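Local coordinates for paenibacillus xanthan lyase (Paenibacillus, PDB 6F2P), which is a polysaccharide lyase of family 8 that cleaves the bacterial polysaccharide xanthan, probably by beta-elimination, at residues A[471-476]-A[480-485]. Residues are numbered along the deposited sequence; the frame is centred on the assembly and turned at random.
Sequences MELHTV and LTAKKS
L480 meets T475 where this antiparallel hairpin opens into its turn: L480 O takes a weak bond from T475 N and lies in the plane of the H474 ring, at its CD2 edge, while D453 holds ND1 of that ring. The L480 side chain crosses T475 obliquely, CD2 3.5 Å from T475 OG1. At T481 the side-chain oxygen, turned anti to the backbone N (chi1 -164°), donates to L473 O at 2.7 Å, in the carbonyl plane; A482 N also donates to L473 O, at 3.0 Å, tilted from that plane. A water donates to both T481 OG1 and E472 OE2. A valine in place of T481 would probably leave L473 O with one strong donor fewer and the water without its link to this strand. A482 O accepts from L473 N, and L473 CB and A482 CB are 4.3 Å apart on the face they share with M471 and K484. K483 runs beside E472, its NZ 4.4 Å from E472 OE2, too far for a salt bridge, and bonds S644 O instead. K484 and M471 exchange two backbone bonds, nearly straight (175°) from K484 N. In the super-sandwich domain, strand 457-462 flanks 466-474 and strand 493-501 flanks 481-488; L473 and L480 pack against 439-441, edge strand of a second sheet.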
# COMPACT_ATOMS: atom_id res chain seq x y z
N MET A 471 -1.89 5.41 -9.46
CA MET A 471 -0.95 4.47 -10.03
C MET A 471 -0.20 5.14 -11.17
O MET A 471 -0.81 5.65 -12.10
CB MET A 471 -1.71 3.27 -10.58
CG MET A 471 -0.88 2.28 -11.36
SD MET A 471 -1.87 0.88 -11.91
CE MET A 471 -0.64 -0.01 -12.87
N GLU A 472 1.12 5.14 -11.09
CA GLU A 472 1.92 5.45 -12.26
C GLU A 472 2.08 4.17 -13.08
O GLU A 472 2.88 3.28 -12.74
CB GLU A 472 3.28 6.04 -11.89
CG GLU A 472 4.08 6.49 -13.11
CD GLU A 472 5.27 7.36 -12.74
OE1 GLU A 472 5.69 7.31 -11.57
OE2 GLU A 472 5.77 8.09 -13.62
N LEU A 473 1.29 4.05 -14.13
CA LEU A 473 1.36 2.90 -15.01
C LEU A 473 2.62 2.94 -15.85
O LEU A 473 3.01 3.99 -16.34
CB LEU A 473 0.14 2.89 -15.93
CG LEU A 473 0.21 1.87 -17.07
CD1 LEU A 473 0.26 0.45 -16.51
CD2 LEU A 473 -0.98 2.02 -18.01
N HIS A 474 3.26 1.80 -15.99
CA HIS A 474 4.25 1.60 -17.04
C HIS A 474 4.17 0.16 -17.50
O HIS A 474 4.76 -0.73 -16.88
CB HIS A 474 5.66 1.89 -16.55
CG HIS A 474 6.69 1.75 -17.63
ND1 HIS A 474 8.04 1.60 -17.36
CD2 HIS A 474 6.57 1.72 -18.98
CE1 HIS A 474 8.70 1.49 -18.50
NE2 HIS A 474 7.84 1.56 -19.50
N THR A 475 3.41 -0.07 -18.56
CA THR A 475 3.20 -1.40 -19.13
C THR A 475 4.53 -2.11 -19.33
O THR A 475 5.47 -1.52 -19.89
CB THR A 475 2.46 -1.31 -20.48
OG1 THR A 475 1.33 -0.43 -20.34
CG2 THR A 475 1.98 -2.68 -20.92
N VAL A 476 4.65 -3.35 -18.87
CA VAL A 476 5.93 -4.03 -19.00
C VAL A 476 6.15 -4.45 -20.45
O VAL A 476 5.21 -4.90 -21.13
CB VAL A 476 6.13 -5.20 -18.01
CG1 VAL A 476 5.39 -4.94 -16.71
CG2 VAL A 476 5.69 -6.50 -18.60
N LEU A 480 4.67 2.59 -23.03
CA LEU A 480 3.45 3.19 -22.50
C LEU A 480 3.57 3.48 -21.03
O LEU A 480 4.01 2.64 -20.24
CB LEU A 480 2.23 2.29 -22.75
CG LEU A 480 0.93 2.84 -22.15
CD1 LEU A 480 0.61 4.23 -22.70
CD2 LEU A 480 -0.26 1.91 -22.36
N THR A 481 3.20 4.70 -20.66
CA THR A 481 3.21 5.10 -19.27
C THR A 481 2.09 6.11 -19.03
O THR A 481 1.66 6.80 -19.96
CB THR A 481 4.58 5.69 -18.89
OG1 THR A 481 4.72 5.73 -17.46
CG2 THR A 481 4.75 7.08 -19.48
N ALA A 482 1.59 6.17 -17.80
CA ALA A 482 0.49 7.06 -17.49
C ALA A 482 0.35 7.31 -16.00
O ALA A 482 0.76 6.48 -15.18
CB ALA A 482 -0.80 6.50 -18.04
N LYS A 483 -0.25 8.45 -15.65
CA LYS A 483 -0.61 8.72 -14.27
C LYS A 483 -2.13 8.71 -14.11
O LYS A 483 -2.85 9.60 -14.59
CB LYS A 483 0.01 10.02 -13.77
CG LYS A 483 1.50 9.88 -13.51
CD LYS A 483 2.24 11.19 -13.62
CE LYS A 483 3.72 10.98 -13.35
NZ LYS A 483 4.50 12.25 -13.34
N LYS A 484 -2.62 7.67 -13.44
CA LYS A 484 -4.04 7.44 -13.28
C LYS A 484 -4.40 7.59 -11.80
O LYS A 484 -3.74 7.01 -10.93
CB LYS A 484 -4.40 6.03 -13.76
CG LYS A 484 -3.91 5.74 -15.17
CD LYS A 484 -3.89 4.23 -15.48
CE LYS A 484 -5.30 3.63 -15.41
NZ LYS A 484 -6.19 4.09 -16.51
N SER A 485 -5.44 8.38 -11.53
CA SER A 485 -5.86 8.63 -10.16
C SER A 485 -7.34 8.37 -10.00
O SER A 485 -8.13 8.58 -10.91
CB SER A 485 -5.52 10.06 -9.75
OG SER A 485 -4.12 10.26 -9.68
O HOH W 1 4.33 8.01 -16.11